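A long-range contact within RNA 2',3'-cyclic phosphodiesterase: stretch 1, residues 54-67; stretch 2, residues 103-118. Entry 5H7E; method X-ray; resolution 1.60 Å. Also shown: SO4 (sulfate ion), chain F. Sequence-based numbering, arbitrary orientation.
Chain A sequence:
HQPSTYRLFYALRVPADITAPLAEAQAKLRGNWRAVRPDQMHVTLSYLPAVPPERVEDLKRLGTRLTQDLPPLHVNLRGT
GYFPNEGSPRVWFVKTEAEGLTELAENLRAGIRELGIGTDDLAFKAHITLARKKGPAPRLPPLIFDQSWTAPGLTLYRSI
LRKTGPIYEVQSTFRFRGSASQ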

# COMPACT_ATOMS: atom_id res chain seq x y z
N GLU A 54 11.59 18.29 7.17
CA GLU A 54 10.87 19.56 7.20
C GLU A 54 9.69 19.59 6.24
O GLU A 54 8.87 20.51 6.31
CB GLU A 54 11.82 20.72 6.88
CG GLU A 54 12.64 20.49 5.62
CD GLU A 54 14.05 19.90 5.88
OE1 GLU A 54 14.99 20.35 5.18
OE2 GLU A 54 14.21 18.99 6.76
N ARG A 55 9.56 18.60 5.35
CA ARG A 55 8.44 18.56 4.42
C ARG A 55 7.29 17.72 4.92
O ARG A 55 6.26 17.66 4.24
CB ARG A 55 8.88 18.01 3.05
CG ARG A 55 9.98 18.85 2.34
CD ARG A 55 9.70 20.36 2.36
NE ARG A 55 8.43 20.74 1.75
CZ ARG A 55 8.21 20.77 0.44
NH1 ARG A 55 7.00 21.13 -0.04
NH2 ARG A 55 9.19 20.45 -0.41
N VAL A 56 7.43 17.07 6.08
CA VAL A 56 6.40 16.14 6.52
C VAL A 56 5.10 16.86 6.82
O VAL A 56 4.01 16.35 6.54
CB VAL A 56 6.89 15.33 7.72
CG1 VAL A 56 5.76 14.47 8.28
CG2 VAL A 56 8.08 14.45 7.30
N GLU A 57 5.17 18.05 7.41
CA GLU A 57 3.93 18.78 7.68
C GLU A 57 3.17 19.08 6.40
O GLU A 57 1.94 18.97 6.38
CB GLU A 57 4.21 20.06 8.47
CG GLU A 57 2.94 20.69 9.03
CD GLU A 57 2.20 19.76 9.99
OE1 GLU A 57 2.84 18.94 10.68
OE2 GLU A 57 0.95 19.86 10.06
N ASP A 58 3.85 19.43 5.29
CA ASP A 58 3.12 19.60 4.03
C ASP A 58 2.42 18.33 3.61
O ASP A 58 1.31 18.37 3.07
CB ASP A 58 4.04 20.04 2.88
CG ASP A 58 4.54 21.49 3.05
OD1 ASP A 58 3.90 22.29 3.77
OD2 ASP A 58 5.58 21.80 2.41
N LEU A 59 3.09 17.18 3.79
CA LEU A 59 2.48 15.92 3.40
C LEU A 59 1.28 15.60 4.27
O LEU A 59 0.32 14.94 3.81
CB LEU A 59 3.51 14.78 3.51
CG LEU A 59 4.63 14.91 2.48
CD1 LEU A 59 5.69 13.84 2.76
CD2 LEU A 59 4.12 14.68 1.01
N LYS A 60 1.32 15.99 5.55
CA LYS A 60 0.19 15.77 6.44
C LYS A 60 -0.98 16.65 6.04
O LYS A 60 -2.13 16.21 6.06
CB LYS A 60 0.60 16.04 7.90
CG LYS A 60 1.41 14.89 8.48
CD LYS A 60 2.07 15.22 9.82
CE LYS A 60 1.05 15.48 10.91
NZ LYS A 60 1.71 15.72 12.25
N ARG A 61 -0.71 17.91 5.70
CA ARG A 61 -1.77 18.79 5.22
C ARG A 61 -2.40 18.25 3.95
O ARG A 61 -3.61 18.37 3.75
CB ARG A 61 -1.20 20.19 4.99
CG ARG A 61 -0.85 20.91 6.24
CD ARG A 61 -0.46 22.37 5.91
NE ARG A 61 0.28 23.02 6.99
CZ ARG A 61 1.60 23.25 6.99
NH1 ARG A 61 2.36 22.91 5.96
NH2 ARG A 61 2.15 23.84 8.04
N LEU A 62 -1.57 17.72 3.04
CA LEU A 62 -2.10 17.13 1.81
C LEU A 62 -2.99 15.93 2.10
O LEU A 62 -4.09 15.81 1.55
CB LEU A 62 -0.93 16.74 0.89
CG LEU A 62 -1.35 16.02 -0.41
CD1 LEU A 62 -2.17 16.98 -1.33
CD2 LEU A 62 -0.04 15.60 -1.05
N GLY A 63 -2.57 15.06 3.02
CA GLY A 63 -3.40 13.91 3.37
C GLY A 63 -4.74 14.33 3.95
O GLY A 63 -5.78 13.81 3.56
N THR A 64 -4.74 15.36 4.81
CA THR A 64 -5.99 15.82 5.38
C THR A 64 -6.90 16.41 4.30
O THR A 64 -8.10 16.12 4.27
CB THR A 64 -5.68 16.87 6.46
OG1 THR A 64 -4.99 16.21 7.53
CG2 THR A 64 -6.94 17.49 7.01
N ARG A 65 -6.35 17.22 3.40
CA ARG A 65 -7.20 17.89 2.41
C ARG A 65 -7.82 16.88 1.45
O ARG A 65 -8.99 17.02 1.06
CB ARG A 65 -6.37 18.92 1.64
CG ARG A 65 -7.14 19.76 0.66
CD ARG A 65 -6.19 20.59 -0.20
NE ARG A 65 -6.06 20.00 -1.53
CZ ARG A 65 -4.90 19.73 -2.14
NH1 ARG A 65 -3.76 20.03 -1.55
NH2 ARG A 65 -4.91 19.19 -3.35
N LEU A 66 -7.05 15.86 1.06
CA LEU A 66 -7.57 14.92 0.04
C LEU A 66 -8.61 13.97 0.61
O LEU A 66 -9.40 13.41 -0.15
CB LEU A 66 -6.43 14.11 -0.59
CG LEU A 66 -5.53 14.99 -1.48
CD1 LEU A 66 -4.37 14.25 -2.18
CD2 LEU A 66 -6.32 15.82 -2.51
N THR A 67 -8.61 13.74 1.92
CA THR A 67 -9.53 12.80 2.52
C THR A 67 -10.74 13.47 3.12
O THR A 67 -11.67 12.78 3.53
CB THR A 67 -8.84 11.98 3.64
OG1 THR A 67 -8.27 12.90 4.60
CG2 THR A 67 -7.73 11.09 3.07
N GLU A 103 -8.73 7.48 -8.05
CA GLU A 103 -8.78 8.94 -8.02
C GLU A 103 -8.00 9.48 -6.83
O GLU A 103 -7.25 10.44 -6.97
CB GLU A 103 -10.26 9.38 -7.96
CG GLU A 103 -10.62 10.69 -7.32
CD GLU A 103 -12.17 10.89 -7.14
OE1 GLU A 103 -12.96 10.04 -7.56
OE2 GLU A 103 -12.59 11.90 -6.58
N LEU A 104 -8.12 8.85 -5.68
CA LEU A 104 -7.35 9.30 -4.51
C LEU A 104 -5.85 9.14 -4.75
O LEU A 104 -5.07 10.06 -4.49
CB LEU A 104 -7.77 8.52 -3.27
CG LEU A 104 -6.97 8.84 -1.98
CD1 LEU A 104 -7.17 10.30 -1.59
CD2 LEU A 104 -7.55 7.92 -0.90
N ALA A 105 -5.44 7.99 -5.28
CA ALA A 105 -4.02 7.82 -5.53
C ALA A 105 -3.49 8.82 -6.54
O ALA A 105 -2.38 9.35 -6.36
CB ALA A 105 -3.75 6.40 -6.02
N GLU A 106 -4.25 9.08 -7.61
CA GLU A 106 -3.74 10.00 -8.61
C GLU A 106 -3.70 11.44 -8.08
O GLU A 106 -2.77 12.19 -8.43
CB GLU A 106 -4.56 9.93 -9.90
CG GLU A 106 -4.51 8.52 -10.53
CD GLU A 106 -3.12 8.12 -11.05
OE1 GLU A 106 -2.96 6.95 -11.44
OE2 GLU A 106 -2.19 8.97 -11.10
N ASN A 107 -4.72 11.85 -7.30
CA ASN A 107 -4.69 13.20 -6.69
C ASN A 107 -3.54 13.32 -5.71
O ASN A 107 -2.90 14.38 -5.63
CB ASN A 107 -5.99 13.49 -5.94
CG ASN A 107 -7.13 13.97 -6.85
OD1 ASN A 107 -7.59 15.08 -6.71
ND2 ASN A 107 -7.57 13.14 -7.75
N LEU A 108 -3.28 12.25 -4.95
CA LEU A 108 -2.18 12.26 -4.00
C LEU A 108 -0.85 12.42 -4.73
O LEU A 108 -0.01 13.27 -4.37
CB LEU A 108 -2.26 10.94 -3.20
CG LEU A 108 -1.27 10.79 -2.12
CD1 LEU A 108 -1.60 11.81 -0.98
CD2 LEU A 108 -1.37 9.34 -1.63
N ARG A 109 -0.65 11.61 -5.77
CA ARG A 109 0.61 11.68 -6.52
C ARG A 109 0.78 13.05 -7.14
O ARG A 109 1.90 13.60 -7.17
CB ARG A 109 0.63 10.56 -7.58
CG ARG A 109 0.74 9.21 -6.92
CD ARG A 109 0.46 8.13 -7.97
NE ARG A 109 0.64 6.81 -7.39
CZ ARG A 109 1.08 5.75 -8.07
NH1 ARG A 109 1.33 5.87 -9.40
NH2 ARG A 109 1.26 4.60 -7.42
N ALA A 110 -0.30 13.62 -7.68
CA ALA A 110 -0.20 14.96 -8.23
C ALA A 110 0.14 15.98 -7.15
O ALA A 110 0.90 16.93 -7.41
CB ALA A 110 -1.50 15.34 -8.95
N GLY A 111 -0.49 15.86 -5.98
CA GLY A 111 -0.22 16.81 -4.91
C GLY A 111 1.20 16.72 -4.41
O GLY A 111 1.81 17.73 -4.06
N ILE A 112 1.73 15.51 -4.33
CA ILE A 112 3.09 15.34 -3.86
C ILE A 112 4.06 16.01 -4.83
O ILE A 112 4.98 16.68 -4.41
CB ILE A 112 3.44 13.85 -3.71
CG1 ILE A 112 2.57 13.21 -2.64
CG2 ILE A 112 4.90 13.69 -3.34
CD1 ILE A 112 2.67 11.71 -2.61
N ARG A 113 3.81 15.84 -6.12
CA ARG A 113 4.62 16.44 -7.17
C ARG A 113 4.55 17.95 -7.10
O ARG A 113 5.55 18.64 -7.27
CB ARG A 113 4.09 15.98 -8.52
CG ARG A 113 4.96 16.25 -9.74
CD ARG A 113 4.44 15.51 -10.97
NE ARG A 113 3.62 14.34 -10.60
CZ ARG A 113 3.24 13.36 -11.40
NH1 ARG A 113 3.62 13.34 -12.68
NH2 ARG A 113 2.50 12.38 -10.92
N GLU A 114 3.36 18.46 -6.85
CA GLU A 114 3.13 19.89 -6.76
C GLU A 114 3.97 20.48 -5.63
O GLU A 114 4.41 21.62 -5.71
CB GLU A 114 1.64 20.21 -6.67
CG GLU A 114 0.92 20.03 -8.00
CD GLU A 114 -0.58 19.84 -7.89
OE1 GLU A 114 -1.14 20.05 -6.80
OE2 GLU A 114 -1.21 19.49 -8.91
N LEU A 115 4.13 19.72 -4.56
CA LEU A 115 4.96 20.13 -3.42
C LEU A 115 6.45 20.03 -3.74
O LEU A 115 7.25 20.46 -2.92
CB LEU A 115 4.66 19.25 -2.20
CG LEU A 115 3.29 19.53 -1.58
CD1 LEU A 115 2.92 18.47 -0.59
CD2 LEU A 115 3.23 20.95 -0.91
N GLY A 116 6.83 19.49 -4.90
CA GLY A 116 8.24 19.31 -5.20
C GLY A 116 8.91 18.24 -4.36
O GLY A 116 10.09 18.35 -4.05
N ILE A 117 8.15 17.24 -3.96
CA ILE A 117 8.65 16.10 -3.19
C ILE A 117 8.72 14.90 -4.10
O ILE A 117 7.79 14.67 -4.89
CB ILE A 117 7.73 15.87 -1.98
CG1 ILE A 117 7.82 17.09 -1.05
CG2 ILE A 117 8.05 14.54 -1.23
CD1 ILE A 117 6.78 17.03 0.02
N GLY A 118 9.80 14.13 -4.01
CA GLY A 118 10.01 13.03 -4.95
C GLY A 118 9.20 11.78 -4.64
O GLY A 118 8.96 11.40 -3.49
S SO4 F . -7.65 14.37 9.71
O1 SO4 F . -6.59 15.01 10.52
O2 SO4 F . -7.08 14.30 8.37
O3 SO4 F . -8.85 15.21 9.66
O4 SO4 F . -8.02 13.08 10.31

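Two helices, 56-67 and the one that includes 103-114, pack nearly antiparallel, their axes 10.5 Å apart at closest approach and their N-to-C directions 148° apart. Together the stretches bury 612 Å², most of it through aliphatic side chains.

The apolar contact runs along one side of the first helix, where L59, L62 and L66 recur every three or four residues. L62 points its CA-to-CB bond toward the partner and, with chi1 t and chi2 p, sets CD2 4.1 Å from L108 CD1, 3.9 Å from I112 CG1 and 4.1 Å from L115 CD1. L59 leaves its backbone sideways, yet its end reaches across, with CD2 3.7 Å from I117 CD1. L66 closes the other end: its CB lies 4.0 Å from L104 CD1, and its CD1 is 3.9 Å from L108 CD1. Branched leucine and isoleucine suit these places because they fill space between helices without bringing in polar groups that need partners.

Glycine matters where the backbones come close. The CA atoms of L62 and G111 are 7.0 Å apart, and a CB on G111 would sit 2.6 Å from L62 CD1, a clash.

The polar contact lies where the second helix finishes. G116, with positive phi, a conformation that favours glycine, belongs to a Schellman motif, in which G116 N bonds to R113 O (2.8 Å) and I117 N to I112 O (3.3 Å). R55 donates to the carbonyl of L115, from NH1 to O at 3.0 Å and from NH2 to O at 3.2 Å. Arginine suits this place because two nitrogens can share one acceptor near the guanidinium plane, while I117 CG1 covers one face, 3.7 Å from R55 NH2. Within its own stretch, D58 steadies the arginine through a salt bridge, with R55 NH1 to D58 OD2 at 2.9 Å.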